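Long-range contacts in DNA-binding transcriptional repressor YiaJ (Escherichia coli, PDB 1YSQ), which represses transcription of the yiaKLMNOPQRS operon and is represented here by its C-terminal IclR-type effector domain of the GAF clan, without the DNA-binding part: residues L18-I29 and Y43-T54; L64-I72 and A119-E127. All coordinates share one frame; numbering follows the deposited sequence.

Contact 1 of 2, residues L18-I29 and Y43-T54; sequences LEALNIATGETI and YKLEPTTGMLRT. With PO4 (phosphate ion), chain C.
I29 and L45 form an antiparallel hydrogen-bonded pair at the open end of the beta hairpin 28-35/38-45, part of the antiparallel sheet of this GAF-like domain, and helix 8-25 runs into the hairpin through the turn at G26. Two backbone bonds define the pair: L45 N to I29 O at 2.9 Å and I29 N to L45 O at 3.0 Å. Flanking them are CA-H...O contacts from T28 CA to L45 O and from K44 CA to I29 O.

Past the strand end, backbone grips continue into the loop 46-54. G26, the first residue beyond the helix and with positive phi, offers its carbonyl to two amides: T48 N at 3.0 Å and G50 N at 2.9 Å approach G26 O from opposite faces of its plane. N22 ties the last helical turn to the loop residues E27 and E46 at the mouth of the hairpin, since its ND2 donates to E46 O at 3.0 Å and also to E27 O. Its CG is anti to the backbone N (chi1 176°), which carries the amide over the hairpin end.

Apolar packing fills the angle between helix and strand. L18 CD1 meets the Y43 ring obliquely at CE2, 3.5 Å away, while L45 CD1 lies against E19 CA and the CB of N22. The polar ends of E19 and Y43 both bind T192, a C-terminal residue, with their carboxylate and ring planes only 13° apart.

Within 43-54, K44 NZ forms a salt bridge with E46 OE2; water 2 makes the link across the contact, joining T28 OG1 to K44 NZ, E46 OE1 and T54 N. A phosphate, probably from the crystallisation liquor, accepts from M51 N and L52 N; E27 OE2 lies 2.5 Å from its O3, so one of the two acid groups probably carries a proton.

Contact 2 of 2, residues L64-I72 and A119-E127; sequences LYCSAMGKI and AAMDREENE. With PO4 (phosphate ion), chain B.
K71 and E125 approach from opposite directions, the lysine from helix 68-75 and the glutamate from the turn after strand 120-123, the outermost strand at one side of the sheet in this GAF-like effector-binding domain. K71 NZ stands 2.8 Å from E125 OE1 on its syn lone pair, and a weak bond reaches OE2. The lysine chain bends at chi3 (-66°), bringing the same ammonium within 2.7 Å of M121 O, almost in line with that carbonyl (C=O...N angle 168°). E110 of helix 104-117 supplies a second carboxylate. E125 itself is steadied by R123 N, which meets OE2 from above the carboxylate plane.

N126 turns its side-chain amide toward 64-72, so that ND2 donates to C66 O at 2.6 Å, the C66 carbonyl lying 17° out of the amide plane. The other proton of ND2 goes to D122 OD2, which it meets from above the carboxylate. D122 OD1 accepts from E125 N in an Asx motif, so this one carboxylate braces E125 and N126, the two residues whose polar side chains bond to 64-72.

On the A120 side of this polar cluster the helix packs on the strand: A68 CB is 3.7 Å from D122 N, and I72 CG1 lies against A120 CB at 3.6 Å. I114 touches both I72 and A120.

S67 is the N-cap, its OG accepting from G70 N. A phosphate, probably a crystallisation component, accepts from A68 N and M69 N at the helix start, a place where the helix dipole would favour an anion. A buried lysine thus faces two carboxylates and a carbonyl, an environment that would probably stabilise its charged form; through M121 O and E125 it links the helix to the strand and the turn that follows.

How the contacts relate
Contact 2 is the more central, with its centre about 7 Å from that of the chain and nearly all its touching residues buried; contact 1 lies about 14 Å out and is only partly buried. Their centres are about 18 Å apart and their nearest atoms about 6 Å, so they do not touch, yet both reach the same antiparallel sheet. Contact 1 closes a local hairpin against the helix leading into it, largely through backbone bonds, whereas contact 2 joins elements 47 residues apart through side chains and a buried charge cluster. Contact 1's K44-E46 salt bridge lies within 43-54, among partly exposed residues, and shares a water. Each contact borders a phosphate held by backbone amides.

Contact 1 of 2, residues L18-I29 and Y43-T54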
loop_
_atom_site.group_PDB
_atom_site.type_symbol
_atom_site.label_atom_id
_atom_site.label_comp_id
_atom_site.label_asym_id
_atom_site.label_seq_id
_atom_site.Cartn_x
_atom_site.Cartn_y
_atom_site.Cartn_z
ATOM N N LEU A 18 -12.635 -4.510 3.778
ATOM C CA LEU A 18 -11.677 -3.675 4.494
ATOM C C LEU A 18 -12.076 -3.542 5.967
ATOM O O LEU A 18 -11.228 -3.634 6.856
ATOM C CB LEU A 18 -11.529 -2.307 3.808
ATOM C CG LEU A 18 -11.026 -2.389 2.359
ATOM C CD1 LEU A 18 -11.231 -1.063 1.643
ATOM C CD2 LEU A 18 -9.566 -2.805 2.308
ATOM N N GLU A 19 -13.371 -3.348 6.229
ATOM C CA GLU A 19 -13.855 -3.315 7.619
ATOM C C GLU A 19 -13.554 -4.612 8.370
ATOM O O GLU A 19 -13.108 -4.599 9.518
ATOM C CB GLU A 19 -15.367 -3.061 7.647
ATOM C CG GLU A 19 -15.752 -1.629 7.320
ATOM C CD GLU A 19 -17.252 -1.404 7.442
ATOM O OE1 GLU A 19 -17.926 -2.205 8.127
ATOM O OE2 GLU A 19 -17.748 -0.436 6.858
ATOM N N ALA A 20 -13.824 -5.734 7.717
ATOM C CA ALA A 20 -13.497 -7.045 8.273
ATOM C C ALA A 20 -12.027 -7.141 8.660
ATOM O O ALA A 20 -11.693 -7.640 9.735
ATOM C CB ALA A 20 -13.864 -8.158 7.273
ATOM N N LEU A 21 -11.140 -6.683 7.783
ATOM C CA LEU A 21 -9.701 -6.776 8.060
ATOM C C LEU A 21 -9.301 -5.846 9.211
ATOM O O LEU A 21 -8.452 -6.194 10.040
ATOM C CB LEU A 21 -8.895 -6.474 6.798
ATOM C CG LEU A 21 -7.362 -6.449 6.887
ATOM C CD1 LEU A 21 -6.817 -7.863 7.145
ATOM C CD2 LEU A 21 -6.799 -5.860 5.590
ATOM N N ASN A 22 -9.927 -4.667 9.245
ATOM C CA ASN A 22 -9.754 -3.701 10.331
ATOM C C ASN A 22 -10.116 -4.345 11.680
ATOM O O ASN A 22 -9.354 -4.249 12.646
ATOM C CB ASN A 22 -10.607 -2.460 10.013
ATOM C CG ASN A 22 -10.601 -1.403 11.118
ATOM O OD1 ASN A 22 -11.669 -0.988 11.562
ATOM N ND2 ASN A 22 -9.417 -0.931 11.521
ATOM N N ILE A 23 -11.267 -5.004 11.740
ATOM C CA ILE A 23 -11.684 -5.706 12.964
ATOM C C ILE A 23 -10.754 -6.863 13.317
ATOM O O ILE A 23 -10.372 -7.027 14.481
ATOM C CB ILE A 23 -13.169 -6.193 12.857
ATOM C CG1 ILE A 23 -14.136 -5.013 12.636
ATOM C CG2 ILE A 23 -13.581 -7.059 14.084
ATOM C CD1 ILE A 23 -14.056 -3.898 13.678
ATOM N N ALA A 24 -10.373 -7.651 12.314
ATOM C CA ALA A 24 -9.540 -8.838 12.553
ATOM C C ALA A 24 -8.150 -8.489 13.083
ATOM O O ALA A 24 -7.673 -9.123 14.025
ATOM C CB ALA A 24 -9.434 -9.670 11.279
ATOM N N THR A 25 -7.509 -7.471 12.501
ATOM C CA THR A 25 -6.159 -7.082 12.917
ATOM C C THR A 25 -6.107 -6.017 14.017
ATOM O O THR A 25 -5.084 -5.882 14.695
ATOM C CB THR A 25 -5.344 -6.555 11.718
ATOM O OG1 THR A 25 -5.947 -5.331 11.232
ATOM C CG2 THR A 25 -5.392 -7.557 10.543
ATOM N N GLY A 26 -7.164 -5.216 14.135
ATOM C CA GLY A 26 -7.146 -4.076 15.051
ATOM C C GLY A 26 -6.398 -2.844 14.534
ATOM O O GLY A 26 -6.322 -1.816 15.211
ATOM N N GLU A 27 -5.834 -2.942 13.331
ATOM C CA GLU A 27 -4.910 -1.930 12.805
ATOM C C GLU A 27 -5.533 -1.024 11.749
ATOM O O GLU A 27 -6.579 -1.339 11.187
ATOM C CB GLU A 27 -3.691 -2.623 12.158
ATOM C CG GLU A 27 -2.893 -3.561 13.069
ATOM C CD GLU A 27 -2.207 -2.844 14.223
ATOM O OE1 GLU A 27 -2.324 -1.603 14.337
ATOM O OE2 GLU A 27 -1.545 -3.533 15.041
ATOM N N THR A 28 -4.833 0.073 11.456
ATOM C CA THR A 28 -5.152 0.990 10.348
ATOM C C THR A 28 -5.220 0.252 9.016
ATOM O O THR A 28 -4.252 -0.455 8.654
ATOM C CB THR A 28 -4.045 2.036 10.215
ATOM O OG1 THR A 28 -3.958 2.829 11.416
ATOM C CG2 THR A 28 -4.375 3.052 9.061
ATOM N N ILE A 29 -6.325 0.431 8.288
ATOM C CA ILE A 29 -6.456 -0.136 6.950
ATOM C C ILE A 29 -6.523 1.005 5.952
ATOM O O ILE A 29 -7.341 1.908 6.102
ATOM C CB ILE A 29 -7.717 -1.060 6.825
ATOM C CG1 ILE A 29 -7.761 -2.132 7.935
ATOM C CG2 ILE A 29 -7.827 -1.686 5.408
ATOM C CD1 ILE A 29 -6.512 -3.022 8.096
ATOM N N TYR A 43 -9.775 5.655 0.833
ATOM C CA TYR A 43 -10.525 5.057 1.919
ATOM C C TYR A 43 -9.543 4.706 3.026
ATOM O O TYR A 43 -8.437 4.207 2.764
ATOM C CB TYR A 43 -11.245 3.830 1.366
ATOM C CG TYR A 43 -12.042 2.997 2.324
ATOM C CD1 TYR A 43 -13.428 3.035 2.308
ATOM C CD2 TYR A 43 -11.415 2.105 3.194
ATOM C CE1 TYR A 43 -14.178 2.231 3.159
ATOM C CE2 TYR A 43 -12.153 1.302 4.040
ATOM C CZ TYR A 43 -13.531 1.366 4.013
ATOM O OH TYR A 43 -14.270 0.552 4.844
ATOM N N LYS A 44 -9.923 5.009 4.257
ATOM C CA LYS A 44 -9.075 4.719 5.415
ATOM C C LYS A 44 -9.913 4.376 6.652
ATOM O O LYS A 44 -10.896 5.049 6.937
ATOM C CB LYS A 44 -8.132 5.902 5.730
ATOM C CG LYS A 44 -7.096 5.583 6.812
ATOM C CD LYS A 44 -6.437 6.837 7.382
ATOM C CE LYS A 44 -5.366 6.455 8.430
ATOM N NZ LYS A 44 -4.951 7.637 9.313
ATOM N N LEU A 45 -9.507 3.327 7.366
ATOM C CA LEU A 45 -10.074 2.993 8.675
ATOM C C LEU A 45 -9.017 3.145 9.746
ATOM O O LEU A 45 -7.930 2.571 9.660
ATOM C CB LEU A 45 -10.643 1.554 8.704
ATOM C CG LEU A 45 -11.725 1.281 7.648
ATOM C CD1 LEU A 45 -12.017 -0.191 7.519
ATOM C CD2 LEU A 45 -13.026 2.072 7.935
ATOM N N GLU A 46 -9.345 3.917 10.774
ATOM C CA GLU A 46 -8.476 4.066 11.927
ATOM C C GLU A 46 -8.387 2.745 12.696
ATOM O O GLU A 46 -9.279 1.912 12.565
ATOM C CB GLU A 46 -9.012 5.191 12.830
ATOM C CG GLU A 46 -8.904 6.593 12.224
ATOM C CD GLU A 46 -7.470 6.993 11.852
ATOM O OE1 GLU A 46 -6.522 6.588 12.553
ATOM O OE2 GLU A 46 -7.286 7.733 10.860
ATOM N N PRO A 47 -7.335 2.541 13.490
ATOM C CA PRO A 47 -7.209 1.304 14.270
ATOM C C PRO A 47 -8.333 1.174 15.317
ATOM O O PRO A 47 -8.925 2.193 15.714
ATOM C CB PRO A 47 -5.843 1.454 14.951
ATOM C CG PRO A 47 -5.627 2.953 15.046
ATOM C CD PRO A 47 -6.202 3.466 13.737
ATOM N N THR A 48 -8.635 -0.057 15.724
ATOM C CA THR A 48 -9.566 -0.275 16.832
ATOM C C THR A 48 -8.740 -0.436 18.097
ATOM O O THR A 48 -8.577 0.516 18.852
ATOM C CB THR A 48 -10.480 -1.502 16.605
ATOM O OG1 THR A 48 -9.684 -2.650 16.294
ATOM C CG2 THR A 48 -11.339 -1.328 15.364
ATOM N N THR A 49 -8.181 -1.625 18.305
ATOM C CA THR A 49 -7.355 -1.873 19.484
ATOM C C THR A 49 -5.910 -1.460 19.241
ATOM O O THR A 49 -5.158 -1.243 20.197
ATOM C CB THR A 49 -7.425 -3.342 19.897
ATOM O OG1 THR A 49 -7.119 -4.166 18.769
ATOM C CG2 THR A 49 -8.866 -3.736 20.261
ATOM N N GLY A 50 -5.522 -1.322 17.972
ATOM C CA GLY A 50 -4.187 -0.847 17.639
ATOM C C GLY A 50 -3.981 0.563 18.152
ATOM O O GLY A 50 -4.922 1.365 18.179
ATOM N N MET A 51 -2.758 0.875 18.555
ATOM C CA MET A 51 -2.453 2.188 19.108
ATOM C C MET A 51 -1.740 3.172 18.172
ATOM O O MET A 51 -1.737 4.380 18.443
ATOM C CB MET A 51 -1.676 2.027 20.414
ATOM C CG MET A 51 -2.411 1.084 21.375
ATOM S SD MET A 51 -3.561 1.994 22.373
ATOM C CE MET A 51 -2.436 2.230 23.555
ATOM N N LEU A 52 -1.164 2.678 17.074
ATOM C CA LEU A 52 -0.504 3.564 16.132
ATOM C C LEU A 52 -1.545 4.217 15.231
ATOM O O LEU A 52 -2.318 3.530 14.562
ATOM C CB LEU A 52 0.543 2.815 15.287
ATOM C CG LEU A 52 1.215 3.835 14.356
ATOM C CD1 LEU A 52 2.412 4.506 15.079
ATOM C CD2 LEU A 52 1.578 3.269 13.021
ATOM N N ARG A 53 -1.577 5.547 15.224
ATOM C CA ARG A 53 -2.503 6.268 14.361
ATOM C C ARG A 53 -1.663 7.142 13.469
ATOM O O ARG A 53 -0.817 7.897 13.955
ATOM C CB ARG A 53 -3.496 7.106 15.171
ATOM C CG ARG A 53 -4.258 6.292 16.192
ATOM C CD ARG A 53 -5.166 7.107 17.116
ATOM N NE ARG A 53 -6.325 7.628 16.389
ATOM C CZ ARG A 53 -7.457 6.946 16.156
ATOM N NH1 ARG A 53 -7.607 5.695 16.597
ATOM N NH2 ARG A 53 -8.449 7.526 15.486
ATOM N N THR A 54 -1.851 7.001 12.163
ATOM C CA THR A 54 -1.072 7.774 11.207
ATOM C C THR A 54 -1.822 9.060 10.870
ATOM O O THR A 54 -3.028 9.176 11.131
ATOM C CB THR A 54 -0.836 6.978 9.920
ATOM O OG1 THR A 54 -2.065 6.909 9.162
ATOM C CG2 THR A 54 -0.457 5.505 10.244
HETATM P P PO4 C . -0.117 -0.961 17.030
HETATM O O1 PO4 C . -0.197 -0.423 18.433
HETATM O O2 PO4 C . 1.291 -0.851 16.536
HETATM O O3 PO4 C . -0.621 -2.372 17.074
HETATM O O4 PO4 C . -1.026 -0.176 16.104
HETATM O O HOH W 1 -10.535 -5.140 16.499
HETATM O O HOH W 2 -4.226 5.589 11.428
HETATM O O HOH W 3 -2.607 1.241 13.276
#

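Contact 2 of 2, residues L64-I72 and A119-E127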
loop_
_atom_site.group_PDB
_atom_site.type_symbol
_atom_site.label_atom_id
_atom_site.label_comp_id
_atom_site.label_asym_id
_atom_site.label_seq_id
_atom_site.Cartn_x
_atom_site.Cartn_y
_atom_site.Cartn_z
ATOM N N LEU A 64 4.960 7.919 -5.062
ATOM C CA LEU A 64 5.194 6.492 -5.320
ATOM C C LEU A 64 6.408 5.918 -4.583
ATOM O O LEU A 64 6.353 4.781 -4.108
ATOM C CB LEU A 64 5.329 6.220 -6.824
ATOM C CG LEU A 64 4.099 6.532 -7.713
ATOM C CD1 LEU A 64 4.387 6.122 -9.154
ATOM C CD2 LEU A 64 2.815 5.897 -7.225
ATOM N N TYR A 65 7.489 6.702 -4.488
ATOM C CA TYR A 65 8.789 6.177 -4.041
ATOM C C TYR A 65 8.859 5.843 -2.543
ATOM O O TYR A 65 9.708 5.062 -2.131
ATOM C CB TYR A 65 9.931 7.138 -4.420
ATOM C CG TYR A 65 10.103 8.275 -3.435
ATOM C CD1 TYR A 65 11.112 8.241 -2.462
ATOM C CD2 TYR A 65 9.240 9.375 -3.462
ATOM C CE1 TYR A 65 11.257 9.272 -1.526
ATOM C CE2 TYR A 65 9.375 10.422 -2.548
ATOM C CZ TYR A 65 10.385 10.357 -1.576
ATOM O OH TYR A 65 10.527 11.400 -0.683
ATOM N N CYS A 66 7.980 6.451 -1.737
ATOM C CA CYS A 66 8.027 6.290 -0.273
ATOM C C CYS A 66 6.736 5.673 0.297
ATOM O O CYS A 66 6.572 5.581 1.506
ATOM C CB CYS A 66 8.354 7.641 0.414
ATOM S SG CYS A 66 7.179 8.949 -0.001
ATOM N N SER A 67 5.837 5.250 -0.594
ATOM C CA SER A 67 4.563 4.620 -0.238
ATOM C C SER A 67 4.663 3.144 -0.586
ATOM O O SER A 67 5.011 2.799 -1.721
ATOM C CB SER A 67 3.413 5.266 -1.023
ATOM O OG SER A 67 2.223 4.489 -1.021
ATOM N N ALA A 68 4.346 2.271 0.370
ATOM C CA ALA A 68 4.339 0.825 0.080
ATOM C C ALA A 68 3.388 0.482 -1.080
ATOM O O ALA A 68 3.754 -0.263 -2.003
ATOM C CB ALA A 68 4.006 0.005 1.339
ATOM N N MET A 69 2.170 1.017 -1.032
ATOM C CA MET A 69 1.214 0.874 -2.140
ATOM C C MET A 69 1.764 1.479 -3.448
ATOM O O MET A 69 1.641 0.868 -4.521
ATOM C CB MET A 69 -0.140 1.485 -1.760
ATOM C CG MET A 69 -0.925 0.668 -0.673
ATOM S SD MET A 69 -2.592 1.314 -0.272
ATOM C CE MET A 69 -2.141 2.711 0.487
ATOM N N GLY A 70 2.392 2.657 -3.351
ATOM C CA GLY A 70 3.019 3.298 -4.507
ATOM C C GLY A 70 4.119 2.437 -5.128
ATOM O O GLY A 70 4.233 2.350 -6.352
ATOM N N LYS A 71 4.919 1.779 -4.285
ATOM C CA LYS A 71 5.965 0.882 -4.783
ATOM C C LYS A 71 5.362 -0.323 -5.508
ATOM O O LYS A 71 5.890 -0.770 -6.535
ATOM C CB LYS A 71 6.906 0.455 -3.653
ATOM C CG LYS A 71 7.801 1.608 -3.178
ATOM C CD LYS A 71 8.887 1.127 -2.188
ATOM C CE LYS A 71 8.251 0.624 -0.887
ATOM N NZ LYS A 71 9.255 0.221 0.144
ATOM N N ILE A 72 4.229 -0.816 -5.012
ATOM C CA ILE A 72 3.496 -1.882 -5.711
ATOM C C ILE A 72 3.094 -1.423 -7.114
ATOM O O ILE A 72 3.306 -2.138 -8.088
ATOM C CB ILE A 72 2.270 -2.309 -4.879
ATOM C CG1 ILE A 72 2.732 -3.152 -3.695
ATOM C CG2 ILE A 72 1.230 -3.086 -5.727
ATOM C CD1 ILE A 72 1.672 -3.338 -2.651
ATOM N N ALA A 119 3.984 -8.413 -2.811
ATOM C CA ALA A 119 3.834 -7.675 -1.543
ATOM C C ALA A 119 4.947 -6.671 -1.354
ATOM O O ALA A 119 6.071 -6.881 -1.820
ATOM C CB ALA A 119 3.793 -8.639 -0.344
ATOM N N ALA A 120 4.641 -5.588 -0.641
ATOM C CA ALA A 120 5.615 -4.566 -0.332
ATOM C C ALA A 120 5.547 -4.183 1.140
ATOM O O ALA A 120 4.530 -4.390 1.800
ATOM C CB ALA A 120 5.354 -3.328 -1.186
ATOM N N MET A 121 6.624 -3.592 1.636
ATOM C CA MET A 121 6.598 -3.016 2.968
ATOM C C MET A 121 7.065 -1.584 2.920
ATOM O O MET A 121 7.817 -1.189 2.014
ATOM C CB MET A 121 7.488 -3.834 3.915
ATOM C CG MET A 121 6.775 -5.042 4.541
ATOM S SD MET A 121 7.808 -5.792 5.874
ATOM C CE MET A 121 7.113 -5.353 6.951
ATOM N N ASP A 122 6.581 -0.794 3.876
ATOM C CA ASP A 122 7.237 0.442 4.215
ATOM C C ASP A 122 8.026 0.109 5.474
ATOM O O ASP A 122 7.445 -0.101 6.538
ATOM C CB ASP A 122 6.214 1.553 4.462
ATOM C CG ASP A 122 6.825 2.765 5.160
ATOM O OD1 ASP A 122 8.081 2.849 5.257
ATOM O OD2 ASP A 122 6.113 3.665 5.662
ATOM N N ARG A 123 9.345 0.022 5.329
ATOM C CA ARG A 123 10.235 -0.340 6.430
ATOM C C ARG A 123 10.804 0.939 7.018
ATOM O O ARG A 123 11.987 1.278 6.802
ATOM C CB ARG A 123 11.360 -1.275 5.943
ATOM C CG ARG A 123 10.864 -2.636 5.473
ATOM C CD ARG A 123 11.953 -3.565 4.880
ATOM N NE ARG A 123 11.328 -4.747 4.282
ATOM C CZ ARG A 123 10.912 -4.829 3.012
ATOM N NH1 ARG A 123 11.078 -3.811 2.177
ATOM N NH2 ARG A 123 10.329 -5.938 2.572
ATOM N N GLU A 124 9.950 1.655 7.754
ATOM C CA GLU A 124 10.320 2.955 8.350
ATOM C C GLU A 124 10.949 3.931 7.340
ATOM O O GLU A 124 11.955 4.610 7.636
ATOM C CB GLU A 124 11.255 2.738 9.546
ATOM C CG GLU A 124 10.708 1.788 10.603
ATOM C CD GLU A 124 11.708 1.588 11.730
ATOM O OE1 GLU A 124 12.501 0.634 11.652
ATOM O OE2 GLU A 124 11.717 2.408 12.667
ATOM N N GLU A 125 10.359 3.988 6.146
ATOM C CA GLU A 125 10.827 4.869 5.075
ATOM C C GLU A 125 10.168 6.251 5.106
ATOM O O GLU A 125 10.619 7.166 4.420
ATOM C CB GLU A 125 10.596 4.216 3.704
ATOM C CG GLU A 125 11.396 2.934 3.512
ATOM C CD GLU A 125 10.756 1.989 2.505
ATOM O OE1 GLU A 125 10.353 2.459 1.415
ATOM O OE2 GLU A 125 10.636 0.790 2.828
ATOM N N ASN A 126 9.100 6.398 5.890
ATOM C CA ASN A 126 8.451 7.697 6.067
ATOM C C ASN A 126 8.726 8.301 7.430
ATOM O O ASN A 126 9.021 9.486 7.540
ATOM C CB ASN A 126 6.946 7.575 5.881
ATOM C CG ASN A 126 6.575 7.393 4.447
ATOM O OD1 ASN A 126 6.425 8.369 3.698
ATOM N ND2 ASN A 126 6.436 6.138 4.037
ATOM N N GLU A 127 8.623 7.466 8.459
ATOM C CA GLU A 127 8.873 7.879 9.829
ATOM C C GLU A 127 9.364 6.683 10.630
ATOM O O GLU A 127 8.815 5.575 10.523
ATOM C CB GLU A 127 7.602 8.457 10.459
ATOM C CG GLU A 127 7.764 8.850 11.915
ATOM C CD GLU A 127 6.474 9.317 12.553
ATOM O OE1 GLU A 127 5.526 9.702 11.827
ATOM O OE2 GLU A 127 6.425 9.309 13.795
HETATM P P PO4 B . 1.421 3.168 2.316
HETATM O O1 PO4 B . 2.877 3.132 2.815
HETATM O O2 PO4 B . 1.213 2.308 1.111
HETATM O O3 PO4 B . 0.444 2.776 3.409
HETATM O O4 PO4 B . 1.157 4.614 1.930
HETATM O O HOH W 4 11.196 4.722 0.264
HETATM O O HOH W 5 7.487 2.704 1.660
#